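PDB 4MBQ: motility hub protein FimV from Pseudomonas aeruginosa, which regulates cyclic AMP levels by activating adenylate cyclase CyaB and is needed for type IV pilus assembly and twitching motility, here represented by a C-terminal tetratricopeptide-repeat piece. Local coordinates for residues Glu43-Gly48 and Ala54-Leu59. Numbering follows the deposited sequence.
Sequences EVLAEG and AEAREL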
ATOM      1  N   GLU B  43       9.488 -12.434  -1.234  1.00 26.43           N
ATOM      2  CA  GLU B  43      10.400 -11.626  -2.031  1.00 27.61           C
ATOM      3  C   GLU B  43      11.372 -10.854  -1.139  1.00 32.89           C
ATOM      4  O   GLU B  43      12.545 -10.702  -1.474  1.00 30.34           O
ATOM      5  CB  GLU B  43       9.609 -10.678  -2.932  1.00 30.17           C
ATOM      6  CG  GLU B  43       8.605 -11.400  -3.822  1.00 39.84           C
ATOM      7  CD  GLU B  43       7.825 -10.462  -4.723  1.00 42.64           C
ATOM      8  OE1 GLU B  43       7.978  -9.231  -4.582  1.00 39.24           O
ATOM      9  OE2 GLU B  43       7.059 -10.962  -5.574  1.00 42.18           O
ATOM     10  N   VAL B  44      10.883 -10.381   0.003  1.00 27.74           N
ATOM     11  CA  VAL B  44      11.732  -9.685   0.966  1.00 25.43           C
ATOM     12  C   VAL B  44      12.846 -10.603   1.484  1.00 27.00           C
ATOM     13  O   VAL B  44      14.001 -10.186   1.613  1.00 25.85           O
ATOM     14  CB  VAL B  44      10.909  -9.132   2.148  1.00 24.53           C
ATOM     15  CG1 VAL B  44      11.820  -8.495   3.186  1.00 28.67           C
ATOM     16  CG2 VAL B  44       9.881  -8.131   1.650  1.00 27.01           C
ATOM     17  N   LEU B  45      12.495 -11.856   1.760  1.00 26.52           N
ATOM     18  CA  LEU B  45      13.460 -12.847   2.234  1.00 27.59           C
ATOM     19  C   LEU B  45      14.616 -13.038   1.258  1.00 28.10           C
ATOM     20  O   LEU B  45      15.757 -13.248   1.667  1.00 34.50           O
ATOM     21  CB  LEU B  45      12.773 -14.193   2.473  1.00 28.90           C
ATOM     22  CG  LEU B  45      11.795 -14.287   3.644  1.00 29.41           C
ATOM     23  CD1 LEU B  45      11.182 -15.677   3.700  1.00 26.58           C
ATOM     24  CD2 LEU B  45      12.493 -13.954   4.954  1.00 24.67           C
ATOM     25  N   ALA B  46      14.312 -12.962  -0.033  1.00 27.55           N
ATOM     26  CA  ALA B  46      15.315 -13.161  -1.070  1.00 30.35           C
ATOM     27  C   ALA B  46      16.072 -11.879  -1.414  1.00 35.53           C
ATOM     28  O   ALA B  46      17.192 -11.932  -1.921  1.00 35.64           O
ATOM     29  CB  ALA B  46      14.667 -13.742  -2.323  1.00 33.85           C
ATOM     30  N   GLU B  47      15.465 -10.732  -1.130  1.00 37.48           N
ATOM     31  CA  GLU B  47      16.006  -9.455  -1.596  1.00 39.65           C
ATOM     32  C   GLU B  47      16.594  -8.577  -0.499  1.00 35.55           C
ATOM     33  O   GLU B  47      17.501  -7.783  -0.753  1.00 40.16           O
ATOM     34  CB  GLU B  47      14.926  -8.670  -2.344  1.00 37.29           C
ATOM     35  CG  GLU B  47      14.426  -9.349  -3.606  1.00 47.33           C
ATOM     36  CD  GLU B  47      13.228  -8.644  -4.209  1.00 55.31           C
ATOM     37  OE1 GLU B  47      12.786  -7.627  -3.635  1.00 52.00           O
ATOM     38  OE2 GLU B  47      12.730  -9.109  -5.256  1.00 59.28           O
ATOM     39  N   GLY B  48      16.074  -8.709   0.716  1.00 23.91           N
ATOM     40  CA  GLY B  48      16.408  -7.781   1.779  1.00 24.21           C
ATOM     41  C   GLY B  48      17.743  -8.009   2.457  1.00 31.44           C
ATOM     42  O   GLY B  48      18.387  -9.039   2.254  1.00 33.87           O
ATOM     43  N   ALA B  54      14.963 -10.375   8.750  1.00 22.65           N
ATOM     44  CA  ALA B  54      14.542 -10.670  10.114  1.00 27.01           C
ATOM     45  C   ALA B  54      13.110 -10.205  10.357  1.00 23.58           C
ATOM     46  O   ALA B  54      12.319 -10.909  10.988  1.00 24.05           O
ATOM     47  CB  ALA B  54      15.493 -10.031  11.117  1.00 31.92           C
ATOM     48  N   GLU B  55      12.780  -9.025   9.843  1.00 19.82           N
ATOM     49  CA  GLU B  55      11.429  -8.492   9.969  1.00 18.35           C
ATOM     50  C   GLU B  55      10.418  -9.330   9.197  1.00 25.89           C
ATOM     51  O   GLU B  55       9.299  -9.557   9.665  1.00 17.79           O
ATOM     52  CB  GLU B  55      11.376  -7.034   9.502  1.00 20.75           C
ATOM     53  CG  GLU B  55       9.965  -6.466   9.334  1.00 26.09           C
ATOM     54  CD  GLU B  55       9.248  -6.201  10.654  1.00 29.41           C
ATOM     55  OE1 GLU B  55       9.689  -6.709  11.707  1.00 30.77           O
ATOM     56  OE2 GLU B  55       8.234  -5.473  10.637  1.00 32.12           O
ATOM     57  N   ALA B  56      10.816  -9.784   8.010  1.00 25.20           N
ATOM     58  CA  ALA B  56       9.958 -10.625   7.185  1.00 21.24           C
ATOM     59  C   ALA B  56       9.637 -11.918   7.917  1.00 22.79           C
ATOM     60  O   ALA B  56       8.487 -12.361   7.940  1.00 24.75           O
ATOM     61  CB  ALA B  56      10.626 -10.921   5.849  1.00 20.64           C
ATOM     62  N   ARG B  57      10.661 -12.513   8.521  1.00 19.78           N
ATOM     63  CA  ARG B  57      10.492 -13.734   9.297  1.00 22.64           C
ATOM     64  C   ARG B  57       9.551 -13.504  10.473  1.00 21.94           C
ATOM     65  O   ARG B  57       8.682 -14.330  10.751  1.00 31.16           O
ATOM     66  CB  ARG B  57      11.847 -14.248   9.790  1.00 24.22           C
ATOM     67  CG  ARG B  57      12.801 -14.630   8.667  1.00 26.72           C
ATOM     68  CD  ARG B  57      14.145 -15.100   9.198  1.00 27.89           C
ATOM     69  NE  ARG B  57      15.045 -15.485   8.115  1.00 37.18           N
ATOM     70  CZ  ARG B  57      16.248 -14.955   7.915  1.00 38.46           C
ATOM     71  NH1 ARG B  57      16.709 -14.020   8.734  1.00 38.36           N
ATOM     72  NH2 ARG B  57      16.993 -15.369   6.899  1.00 43.05           N
ATOM     73  N   GLU B  58       9.730 -12.377  11.156  1.00 27.33           N
ATOM     74  CA  GLU B  58       8.885 -12.024  12.293  1.00 26.33           C
ATOM     75  C   GLU B  58       7.431 -11.885  11.856  1.00 25.98           C
ATOM     76  O   GLU B  58       6.525 -12.397  12.513  1.00 24.47           O
ATOM     77  CB  GLU B  58       9.365 -10.723  12.941  1.00 28.60           C
ATOM     78  N   LEU B  59       7.217 -11.195  10.742  1.00 22.02           N
ATOM     79  CA  LEU B  59       5.871 -11.005  10.209  1.00 25.27           C
ATOM     80  C   LEU B  59       5.233 -12.330   9.801  1.00 30.56           C
ATOM     81  O   LEU B  59       4.052 -12.566  10.069  1.00 27.94           O
ATOM     82  CB  LEU B  59       5.889 -10.037   9.025  1.00 27.67           C
ATOM     83  CG  LEU B  59       6.121  -8.571   9.391  1.00 25.11           C
ATOM     84  CD1 LEU B  59       6.161  -7.693   8.147  1.00 26.12           C
ATOM     85  CD2 LEU B  59       5.044  -8.093  10.356  1.00 23.24           C
TER
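Val44 and Leu45 close on Ala56 in an apolar helix-to-helix contact, made where helix 34-47 nears its C-terminal end and packs against helix 50-62 within the tetratricopeptide-repeat region of FimV. It is a compact example of a short methyl fitting between two branched side chains where antiparallel helices pack: the short segments approach to 8.9 Å between axes at 156°, and Leu45 CA lies 6.5 Å from Ala56 CA. The methyl of Ala56 points at the facing helix and meets both side chains at once, with Val44 CG1 at 3.8 Å and Leu45 CD2 at 3.7 Å from Ala56 CB. Val44 CG1 gets there by standing anti to its own backbone N (chi1 176°), whereas Leu45 arrives from the flank and delivers a single methyl. That same CD2 also touches the aliphatic part of Arg57, 3.8 Å from Arg57 CG, and the extended arginine chain then runs on past the leucine into an exposed position. No hydrogen bond links the two segments; Val44 and Ala56 are buried, while Leu45 and Arg57 form the more open margin. Helix 34-47 ends at Glu47, and Gly48 is the first residue to leave helical geometry, although its N still bonds to Val44 O (2.7 Å). Beside the apolar contact, Gln53 NE2, on helix 50-62 just before 54-59, joins the same two helices by a hydrogen bond to Leu45 O. Helix 15-30 completes the three-helix packing, its Lys21 and Leu22 touching Val44, while Leu41 of helix 34-47 adds to the cover over Ala56.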